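Local coordinates for DNA ligase D 3'-phosphoesterase domain-containing protein (Methanocella paludicola, PDB 5DMP) that probably trims 3'-phosphate or ribonucleotide ends of broken DNA strands during archaeal non-homologous end joining, at residues 4-9 against 18-23; 59-64 against 74-79; 42-47 against 131-136. One frame throughout, in Å; residues are numbered along the deposited sequence.

Overall arrangement
All three interactions pair antiparallel strands of one closed beta-barrel, with strand 62-64 added at the edge of strand 72-84. Interaction 1, a hairpin near the centre of the chain, is almost wholly buried, and the face with Q9, D19 and R21 carries two residues of the vanadium-binding pocket. Interaction 2 adjoins it, since strands 5-12 and 72-84 lie side by side: Y6 probably bonds D78 through its hydroxyl, and I8 pairs with W77. Partly buried, it adds a glutamate side-chain bond to two backbone bonds and reaches the pocket through V74. Interaction 3, across the chain's centre from interaction 2, joins four backbone bonds with mostly apolar side chains; partly surface, it touches interaction 1 where F134 packs on L20.

Interaction 1: residues 4-9 against 18-23; sequences PIYVIQ and YDLRLE. With VN4 (oxido(dioxo)vanadium), chain J.
OE1 of Q9 sits at the edge of the R21 guanidinium, in its plane, and the amide of Q9 is turned almost perpendicular to it, at 85°. CB of D19 backs one face of this guanidinium, while O3 of the bound oxido(dioxo)vanadium also lies at its edge, 3.6 Å from NH2 of R21; NH1 of R21 bonds S30. Two rings are met edge-on: CD1 of L20 is 3.7 Å from CE1 of Y6, and CG2 of I8 abuts CD2 of Y18. These groups stand on an antiparallel beta hairpin of strands 5-12 and 16-24, where the hydrogen-bonded pairs V7-R21 and Q9-D19 alternate with the non-hydrogen-bonded pairs Y6-L22 and I8-L20. Strand alternation sorts the chemistry. Y6, I8, L20 and L22 form an apolar face, with L121 of strand 118-123 against both leucines; the hydroxyl of Y6 reaches D78. On the other face, V7 has CG1 between its backbone N and carbonyl carbon (chi1 56°), which lays this methyl along the aliphatic root of R21, 3.6 Å from CB of R21. D19 and R21 belong to the vanadium pocket with H11, H53, Y57 and V74; the oxovanadium may mimic phosphate, consistent with a phosphoesterase site. OD2 of D19 bonds H11, and the D19 side chain is about 4 Å from a magnesium ion. E23 is extended, and OE1 of E23 accepts the backbone N-H of I5 at 2.9 Å while also bonding H3. Q9 suits its place by having both donor and acceptor: NE2 is held by the carbonyls of F60 and Y57, and OE1 of Q9 takes NE of R21 at 2.7 Å, nearly straight at 164°. A longer, more bent bond to OE1 comes from NH2 of R21, 3.1 Å away and above the amide plane.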
loop_
_atom_site.group_PDB
_atom_site.type_symbol
_atom_site.label_atom_id
_atom_site.label_comp_id
_atom_site.label_asym_id
_atom_site.label_seq_id
_atom_site.Cartn_x
_atom_site.Cartn_y
_atom_site.Cartn_z
ATOM N N PRO A 4 -8.776 6.871 -8.959
ATOM C CA PRO A 4 -8.408 5.570 -8.478
ATOM C C PRO A 4 -7.994 5.487 -7.036
ATOM O O PRO A 4 -7.245 6.302 -6.559
ATOM C CB PRO A 4 -7.374 5.090 -9.470
ATOM C CG PRO A 4 -6.613 6.375 -9.822
ATOM C CD PRO A 4 -7.601 7.522 -9.608
ATOM N N ILE A 5 -8.582 4.538 -6.348
ATOM C CA ILE A 5 -8.315 4.352 -4.937
ATOM C C ILE A 5 -6.897 3.842 -4.679
ATOM O O ILE A 5 -6.404 2.950 -5.380
ATOM C CB ILE A 5 -9.329 3.323 -4.381
ATOM C CG1 ILE A 5 -10.678 3.986 -4.221
ATOM C CG2 ILE A 5 -8.962 2.728 -2.997
ATOM C CD1 ILE A 5 -11.712 2.878 -4.239
ATOM N N TYR A 6 -6.292 4.390 -3.616
ATOM C CA TYR A 6 -5.081 3.833 -2.925
ATOM C C TYR A 6 -5.571 3.576 -1.495
ATOM O O TYR A 6 -6.315 4.420 -0.886
ATOM C CB TYR A 6 -3.979 4.926 -2.984
ATOM C CG TYR A 6 -3.201 5.013 -1.711
ATOM C CD1 TYR A 6 -2.316 3.957 -1.359
ATOM C CD2 TYR A 6 -3.335 6.107 -0.858
ATOM C CE1 TYR A 6 -1.604 3.980 -0.145
ATOM C CE2 TYR A 6 -2.628 6.156 0.383
ATOM C CZ TYR A 6 -1.759 5.103 0.721
ATOM O OH TYR A 6 -1.056 5.171 1.921
ATOM N N VAL A 7 -5.222 2.418 -0.946
ATOM C CA VAL A 7 -5.525 2.141 0.469
ATOM C C VAL A 7 -4.406 1.275 1.051
ATOM O O VAL A 7 -3.789 0.461 0.334
ATOM C CB VAL A 7 -6.910 1.403 0.575
ATOM C CG1 VAL A 7 -6.931 0.112 -0.277
ATOM C CG2 VAL A 7 -7.302 1.161 2.066
ATOM N N ILE A 8 -4.144 1.441 2.342
ATOM C CA ILE A 8 -3.335 0.500 3.076
ATOM C C ILE A 8 -4.176 0.065 4.266
ATOM O O ILE A 8 -4.680 0.923 5.064
ATOM C CB ILE A 8 -2.024 1.166 3.629
ATOM C CG1 ILE A 8 -1.073 1.469 2.408
ATOM C CG2 ILE A 8 -1.386 0.185 4.654
ATOM C CD1 ILE A 8 0.274 2.202 2.724
ATOM N N GLN A 9 -4.287 -1.243 4.425
ATOM C CA GLN A 9 -4.934 -1.766 5.640
ATOM C C GLN A 9 -3.840 -2.344 6.522
ATOM O O GLN A 9 -2.925 -3.017 6.026
ATOM C CB GLN A 9 -5.962 -2.802 5.273
ATOM C CG GLN A 9 -7.287 -2.111 4.843
ATOM C CD GLN A 9 -8.096 -2.878 3.840
ATOM O OE1 GLN A 9 -7.595 -3.396 2.826
ATOM N NE2 GLN A 9 -9.428 -2.897 4.071
ATOM N N TYR A 18 1.035 -5.105 6.606
ATOM C CA TYR A 18 0.239 -4.044 6.000
ATOM C C TYR A 18 -0.160 -4.604 4.644
ATOM O O TYR A 18 0.557 -5.447 4.080
ATOM C CB TYR A 18 0.999 -2.721 5.905
ATOM C CG TYR A 18 1.277 -2.134 7.277
ATOM C CD1 TYR A 18 2.238 -2.724 8.142
ATOM C CD2 TYR A 18 0.631 -0.964 7.695
ATOM C CE1 TYR A 18 2.474 -2.171 9.407
ATOM C CE2 TYR A 18 0.861 -0.390 8.961
ATOM C CZ TYR A 18 1.789 -1.010 9.804
ATOM O OH TYR A 18 2.027 -0.447 11.062
ATOM N N ASP A 19 -1.338 -4.247 4.161
ATOM C CA ASP A 19 -1.726 -4.633 2.801
ATOM C C ASP A 19 -1.868 -3.359 2.044
ATOM O O ASP A 19 -2.710 -2.494 2.373
ATOM C CB ASP A 19 -3.065 -5.355 2.822
ATOM C CG ASP A 19 -2.949 -6.694 3.516
ATOM O OD1 ASP A 19 -2.142 -7.476 2.976
ATOM O OD2 ASP A 19 -3.604 -6.906 4.564
ATOM N N LEU A 20 -1.075 -3.223 0.988
ATOM C CA LEU A 20 -1.191 -2.071 0.117
ATOM C C LEU A 20 -2.074 -2.418 -1.103
ATOM O O LEU A 20 -1.878 -3.479 -1.703
ATOM C CB LEU A 20 0.216 -1.723 -0.470
ATOM C CG LEU A 20 0.226 -0.760 -1.636
ATOM C CD1 LEU A 20 -0.159 0.684 -1.136
ATOM C CD2 LEU A 20 1.670 -0.745 -2.169
ATOM N N ARG A 21 -2.982 -1.511 -1.498
ATOM C CA ARG A 21 -3.804 -1.857 -2.708
ATOM C C ARG A 21 -3.978 -0.655 -3.579
ATOM O O ARG A 21 -4.088 0.507 -3.120
ATOM C CB ARG A 21 -5.234 -2.384 -2.256
ATOM C CG ARG A 21 -5.225 -3.196 -1.006
ATOM C CD ARG A 21 -6.700 -3.793 -0.774
ATOM N NE ARG A 21 -6.723 -4.444 0.512
ATOM C CZ ARG A 21 -6.316 -5.677 0.786
ATOM N NH1 ARG A 21 -5.828 -6.492 -0.167
ATOM N NH2 ARG A 21 -6.377 -6.110 1.995
ATOM N N LEU A 22 -3.957 -0.888 -4.877
ATOM C CA LEU A 22 -4.144 0.199 -5.781
ATOM C C LEU A 22 -5.226 -0.227 -6.809
ATOM O O LEU A 22 -5.109 -1.321 -7.424
ATOM C CB LEU A 22 -2.853 0.460 -6.623
ATOM C CG LEU A 22 -1.623 0.895 -5.786
ATOM C CD1 LEU A 22 -0.408 0.883 -6.728
ATOM C CD2 LEU A 22 -1.879 2.301 -5.214
ATOM N N GLU A 23 -6.157 0.670 -7.061
ATOM C CA GLU A 23 -7.242 0.354 -8.048
ATOM C C GLU A 23 -6.737 0.385 -9.469
ATOM O O GLU A 23 -6.207 1.429 -9.928
ATOM C CB GLU A 23 -8.311 1.370 -7.876
ATOM C CG GLU A 23 -9.477 1.123 -8.867
ATOM C CD GLU A 23 -10.585 2.155 -8.770
ATOM O OE1 GLU A 23 -10.607 3.024 -7.854
ATOM O OE2 GLU A 23 -11.498 2.052 -9.612
HETATM V V VN4 J . -7.118 -9.455 3.167
HETATM O O1 VN4 J . -8.620 -10.388 2.422
HETATM O O2 VN4 J . -7.734 -8.499 4.730
HETATM O O3 VN4 J . -5.395 -9.557 2.378
#

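Interaction 2: residues 59-64 against 74-79; sequences TFEGVI and VMVWDI
E61 reaches V76 with its side chain in place of a backbone bond. Beyond the hydrogen-bonded antiparallel pair G62-V74, the next acceptor for N of V76 would be O of F60; that oxygen instead takes NE2 of Q9. CG of E61 lies anti to the backbone N (chi1 174°) and the chain runs on extended, so that OE1 of E61 accepts the N-H of V76 at 2.9 Å through its anti lone pair. The same oxygen bonds S155, and OE2 is held by T158 and R160, leaving the carboxylate little freedom to turn. F60, again with CG anti to N, meets V74 at about a right angle, CE2 of F60 lying 3.8 Å from CB of V74. Its ring passes under the backbone N of G62, near the rim; a CB on G62 would be crowded by F60, and its backbone angles are of a kind glycine readily adopts. V76 turns CG2 tightly onto O of F60, at 3.2 Å. W77 and D78 both face I8 in a classic beta bulge. The hairpin thus joins strand 5-12, whose Q9 and H11 pack on V74, itself in the vanadium pocket, to helix 162-167, whose I165 touches E61 and M75.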
loop_
_atom_site.group_PDB
_atom_site.type_symbol
_atom_site.label_atom_id
_atom_site.label_comp_id
_atom_site.label_asym_id
_atom_site.label_seq_id
_atom_site.Cartn_x
_atom_site.Cartn_y
_atom_site.Cartn_z
ATOM N N THR A 59 -12.728 0.171 2.244
ATOM C CA THR A 59 -13.141 0.750 3.554
ATOM C C THR A 59 -13.532 -0.348 4.550
ATOM O O THR A 59 -14.140 -0.041 5.579
ATOM C CB THR A 59 -14.300 1.775 3.377
ATOM O OG1 THR A 59 -15.370 1.093 2.724
ATOM C CG2 THR A 59 -13.872 2.891 2.433
ATOM N N PHE A 60 -13.160 -1.615 4.298
ATOM C CA PHE A 60 -13.439 -2.655 5.275
ATOM C C PHE A 60 -12.536 -2.476 6.497
ATOM O O PHE A 60 -11.289 -2.464 6.345
ATOM C CB PHE A 60 -13.203 -4.087 4.705
ATOM C CG PHE A 60 -13.356 -5.133 5.748
ATOM C CD1 PHE A 60 -14.586 -5.260 6.439
ATOM C CD2 PHE A 60 -12.260 -5.838 6.225
ATOM C CE1 PHE A 60 -14.744 -6.202 7.451
ATOM C CE2 PHE A 60 -12.424 -6.766 7.233
ATOM C CZ PHE A 60 -13.656 -6.947 7.855
ATOM N N GLU A 61 -13.139 -2.334 7.693
ATOM C CA GLU A 61 -12.370 -2.252 8.939
ATOM C C GLU A 61 -13.142 -3.102 9.924
ATOM O O GLU A 61 -14.333 -2.831 10.081
ATOM C CB GLU A 61 -12.362 -0.776 9.410
ATOM C CG GLU A 61 -11.714 -0.610 10.769
ATOM C CD GLU A 61 -11.281 0.833 10.986
ATOM O OE1 GLU A 61 -10.312 1.266 10.325
ATOM O OE2 GLU A 61 -11.909 1.529 11.854
ATOM N N GLY A 62 -12.546 -4.128 10.523
ATOM C CA GLY A 62 -13.349 -5.052 11.394
ATOM C C GLY A 62 -12.574 -6.353 11.560
ATOM O O GLY A 62 -11.357 -6.368 11.442
ATOM N N VAL A 63 -13.268 -7.461 11.764
ATOM C CA VAL A 63 -12.592 -8.688 12.149
ATOM C C VAL A 63 -13.026 -9.785 11.200
ATOM O O VAL A 63 -14.213 -9.911 10.910
ATOM C CB VAL A 63 -12.991 -9.091 13.588
ATOM C CG1 VAL A 63 -12.475 -10.488 13.924
ATOM C CG2 VAL A 63 -12.478 -8.037 14.595
ATOM N N ILE A 64 -12.037 -10.549 10.718
ATOM C CA ILE A 64 -12.284 -11.748 9.865
ATOM C C ILE A 64 -12.005 -12.973 10.738
ATOM O O ILE A 64 -11.024 -12.962 11.508
ATOM C CB ILE A 64 -11.457 -11.709 8.582
ATOM C CG1 ILE A 64 -11.963 -10.529 7.706
ATOM C CG2 ILE A 64 -11.613 -13.058 7.809
ATOM C CD1 ILE A 64 -11.127 -10.296 6.466
ATOM N N VAL A 74 -8.535 -6.035 10.908
ATOM C CA VAL A 74 -8.186 -5.232 9.755
ATOM C C VAL A 74 -8.543 -3.792 10.062
ATOM O O VAL A 74 -9.702 -3.490 10.419
ATOM C CB VAL A 74 -8.987 -5.665 8.522
ATOM C CG1 VAL A 74 -8.663 -4.791 7.302
ATOM C CG2 VAL A 74 -8.719 -7.162 8.253
ATOM N N MET A 75 -7.551 -2.926 9.932
ATOM C CA MET A 75 -7.719 -1.501 10.135
ATOM C C MET A 75 -7.493 -0.785 8.825
ATOM O O MET A 75 -6.539 -1.116 8.111
ATOM C CB MET A 75 -6.640 -1.014 11.128
ATOM C CG MET A 75 -6.496 0.514 11.111
ATOM S SD MET A 75 -5.070 1.111 12.063
ATOM C CE MET A 75 -5.500 0.536 13.725
ATOM N N VAL A 76 -8.293 0.226 8.505
ATOM C CA VAL A 76 -8.018 1.025 7.318
ATOM C C VAL A 76 -7.029 2.054 7.803
ATOM O O VAL A 76 -7.367 3.011 8.509
ATOM C CB VAL A 76 -9.290 1.681 6.695
ATOM C CG1 VAL A 76 -8.863 2.563 5.516
ATOM C CG2 VAL A 76 -10.195 0.528 6.184
ATOM N N TRP A 77 -5.771 1.807 7.461
ATOM C CA TRP A 77 -4.658 2.540 8.010
ATOM C C TRP A 77 -4.370 3.834 7.231
ATOM O O TRP A 77 -3.961 4.830 7.824
ATOM C CB TRP A 77 -3.426 1.566 8.154
ATOM C CG TRP A 77 -2.195 2.218 8.790
ATOM C CD1 TRP A 77 -1.840 2.209 10.137
ATOM C CD2 TRP A 77 -1.138 2.948 8.091
ATOM N NE1 TRP A 77 -0.595 2.880 10.289
ATOM C CE2 TRP A 77 -0.191 3.369 9.071
ATOM C CE3 TRP A 77 -0.932 3.303 6.745
ATOM C CZ2 TRP A 77 0.971 4.110 8.723
ATOM C CZ3 TRP A 77 0.227 4.038 6.378
ATOM C CH2 TRP A 77 1.159 4.442 7.407
ATOM N N ASP A 78 -4.552 3.856 5.886
ATOM C CA ASP A 78 -4.476 5.088 5.148
ATOM C C ASP A 78 -5.340 4.886 3.914
ATOM O O ASP A 78 -5.565 3.740 3.502
ATOM C CB ASP A 78 -3.032 5.393 4.652
ATOM C CG ASP A 78 -2.874 6.820 4.179
ATOM O OD1 ASP A 78 -3.754 7.680 4.480
ATOM O OD2 ASP A 78 -1.864 7.197 3.472
ATOM N N ILE A 79 -5.894 5.955 3.381
ATOM C CA ILE A 79 -6.753 5.815 2.194
ATOM C C ILE A 79 -6.706 7.157 1.429
ATOM O O ILE A 79 -6.422 8.249 1.979
ATOM C CB ILE A 79 -8.208 5.416 2.597
ATOM C CG1 ILE A 79 -8.980 4.887 1.365
ATOM C CG2 ILE A 79 -8.897 6.655 3.253
ATOM C CD1 ILE A 79 -10.251 4.111 1.748
#

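Interaction 3: residues 42-47 against 131-136; sequences KVKRLA and GWLFFK
R45 and A47 form hydrogen-bonded antiparallel pairs with F134 and W132, with L46 and L133 a non-hydrogen-bonded pair between them, and the two short strands run at 133° to each other. On one face stand R45, A47, W132 and F134. The small A47 fits between the first carbons of F134 and W132, its CB 4.0 Å from CB of F134 and 4.1 Å from CB of W132; both aromatic residues are buried. R45 lies with its CB against the carbonyl of F134, then bends at chi2 to carry NE to the carbonyl of G36. On the opposite face L46 and L133 cross obliquely, CD2 of L46 being 3.7 Å from CD2 of L133. Beyond them F135 has CG between its backbone N and carbonyl carbon (chi1 54°), and its ring lies side by side with the K44 chain: CD of K44 is 3.7 Å from CD2 of F135, and CE of K44 stands over one face near the rim. NZ of K44 is 5.1 Å from the ring centre of F135, at most a weak cation-pi attraction. An alanine in place of F135 would probably leave the K44 methylenes without their ring support and set that chain free to turn. A water accepts the N-H of K136 and lies 2.8 Å from O of V43, where direct pairing has ended. The pairing is one seam of the closed barrel, joining strands far apart in sequence: strand 132-136 lies between strands 45-53 and 118-123, while V33 of strand 27-33 packs on R45, A47 and F134, and W31 meets the W132 ring edge-to-face.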
loop_
_atom_site.group_PDB
_atom_site.type_symbol
_atom_site.label_atom_id
_atom_site.label_comp_id
_atom_site.label_asym_id
_atom_site.label_seq_id
_atom_site.Cartn_x
_atom_site.Cartn_y
_atom_site.Cartn_z
ATOM N N LYS A 42 15.728 5.553 1.100
ATOM C CA LYS A 42 16.793 4.529 1.225
ATOM C C LYS A 42 16.286 3.176 1.769
ATOM O O LYS A 42 17.011 2.161 1.785
ATOM C CB LYS A 42 17.909 5.095 2.143
ATOM C CG LYS A 42 18.651 6.258 1.534
ATOM C CD LYS A 42 20.004 6.422 2.201
ATOM C CE LYS A 42 19.918 7.386 3.364
ATOM N NZ LYS A 42 19.152 6.924 4.551
ATOM N N VAL A 43 15.048 3.118 2.255
ATOM C CA VAL A 43 14.575 1.906 2.837
ATOM C C VAL A 43 13.826 1.104 1.773
ATOM O O VAL A 43 12.939 1.631 1.080
ATOM C CB VAL A 43 13.732 2.231 4.083
ATOM C CG1 VAL A 43 12.994 0.994 4.613
ATOM C CG2 VAL A 43 14.661 2.814 5.169
ATOM N N LYS A 44 14.220 -0.164 1.608
ATOM C CA LYS A 44 13.544 -1.009 0.645
ATOM C C LYS A 44 12.582 -1.850 1.437
ATOM O O LYS A 44 13.005 -2.602 2.325
ATOM C CB LYS A 44 14.543 -1.961 -0.063
ATOM C CG LYS A 44 15.488 -1.276 -1.040
ATOM C CD LYS A 44 14.729 -0.665 -2.215
ATOM C CE LYS A 44 15.693 -0.234 -3.328
ATOM N NZ LYS A 44 16.770 0.689 -2.832
ATOM N N ARG A 45 11.299 -1.783 1.094
ATOM C CA ARG A 45 10.358 -2.694 1.751
ATOM C C ARG A 45 9.979 -3.816 0.781
ATOM O O ARG A 45 9.936 -3.599 -0.450
ATOM C CB ARG A 45 9.090 -1.919 2.123
ATOM C CG ARG A 45 9.307 -0.980 3.276
ATOM C CD ARG A 45 9.568 -1.752 4.519
ATOM N NE ARG A 45 9.218 -0.813 5.566
ATOM C CZ ARG A 45 9.956 -0.500 6.607
ATOM N NH1 ARG A 45 11.134 -1.087 6.782
ATOM N NH2 ARG A 45 9.463 0.376 7.481
ATOM N N LEU A 46 9.789 -5.020 1.283
ATOM C CA LEU A 46 9.374 -6.072 0.317
ATOM C C LEU A 46 7.822 -6.111 0.281
ATOM O O LEU A 46 7.217 -5.887 1.294
ATOM C CB LEU A 46 9.885 -7.412 0.770
ATOM C CG LEU A 46 11.458 -7.419 0.864
ATOM C CD1 LEU A 46 11.872 -8.834 1.252
ATOM C CD2 LEU A 46 12.185 -6.912 -0.357
ATOM N N ALA A 47 7.276 -6.428 -0.877
ATOM C CA ALA A 47 5.809 -6.309 -1.129
ATOM C C ALA A 47 5.453 -7.585 -1.862
ATOM O O ALA A 47 5.894 -7.820 -2.985
ATOM C CB ALA A 47 5.498 -5.083 -2.017
ATOM N N GLY A 131 8.237 -11.528 -4.657
ATOM C CA GLY A 131 8.491 -10.202 -4.170
ATOM C C GLY A 131 8.560 -9.065 -5.181
ATOM O O GLY A 131 9.043 -9.185 -6.324
ATOM N N TRP A 132 8.069 -7.919 -4.734
ATOM C CA TRP A 132 8.341 -6.647 -5.392
ATOM C C TRP A 132 9.007 -5.832 -4.322
ATOM O O TRP A 132 8.947 -6.164 -3.159
ATOM C CB TRP A 132 7.018 -5.948 -5.737
ATOM C CG TRP A 132 6.176 -6.570 -6.831
ATOM C CD1 TRP A 132 5.748 -7.852 -6.916
ATOM C CD2 TRP A 132 5.634 -5.876 -7.949
ATOM N NE1 TRP A 132 4.995 -8.027 -8.080
ATOM C CE2 TRP A 132 4.874 -6.815 -8.711
ATOM C CE3 TRP A 132 5.742 -4.543 -8.397
ATOM C CZ2 TRP A 132 4.197 -6.460 -9.894
ATOM C CZ3 TRP A 132 5.078 -4.154 -9.591
ATOM C CH2 TRP A 132 4.315 -5.126 -10.342
ATOM N N LEU A 133 9.684 -4.769 -4.749
ATOM C CA LEU A 133 10.321 -3.842 -3.816
ATOM C C LEU A 133 9.333 -2.645 -3.781
ATOM O O LEU A 133 8.835 -2.246 -4.824
ATOM C CB LEU A 133 11.597 -3.302 -4.457
ATOM C CG LEU A 133 12.700 -4.353 -4.720
ATOM C CD1 LEU A 133 13.872 -3.623 -5.374
ATOM C CD2 LEU A 133 13.008 -4.987 -3.373
ATOM N N PHE A 134 9.090 -2.087 -2.591
ATOM C CA PHE A 134 8.197 -0.956 -2.449
ATOM C C PHE A 134 9.028 0.137 -1.740
ATOM O O PHE A 134 9.538 -0.098 -0.638
ATOM C CB PHE A 134 7.024 -1.376 -1.536
ATOM C CG PHE A 134 6.097 -0.252 -1.104
ATOM C CD1 PHE A 134 5.598 0.686 -2.011
ATOM C CD2 PHE A 134 5.637 -0.219 0.215
ATOM C CE1 PHE A 134 4.697 1.678 -1.607
ATOM C CE2 PHE A 134 4.734 0.750 0.637
ATOM C CZ PHE A 134 4.258 1.722 -0.277
ATOM N N PHE A 135 9.170 1.287 -2.362
ATOM C CA PHE A 135 9.970 2.328 -1.661
ATOM C C PHE A 135 9.509 3.740 -2.017
ATOM O O PHE A 135 9.008 4.023 -3.109
ATOM C CB PHE A 135 11.527 2.112 -1.913
ATOM C CG PHE A 135 11.879 2.047 -3.333
ATOM C CD1 PHE A 135 12.213 3.226 -4.046
ATOM C CD2 PHE A 135 11.890 0.800 -4.024
ATOM C CE1 PHE A 135 12.559 3.174 -5.402
ATOM C CE2 PHE A 135 12.232 0.760 -5.378
ATOM C CZ PHE A 135 12.562 1.923 -6.077
ATOM N N LYS A 136 9.759 4.630 -1.055
ATOM C CA LYS A 136 9.635 6.071 -1.331
ATOM C C LYS A 136 10.621 6.456 -2.417
ATOM O O LYS A 136 11.799 6.049 -2.400
ATOM C CB LYS A 136 9.932 6.835 -0.032
ATOM C CG LYS A 136 9.986 8.406 -0.193
ATOM C CD LYS A 136 8.553 9.012 -0.357
ATOM C CE LYS A 136 8.665 10.440 -0.983
ATOM N NZ LYS A 136 9.029 10.466 -2.450
HETATM O O HOH W 1 10.881 3.541 1.396
#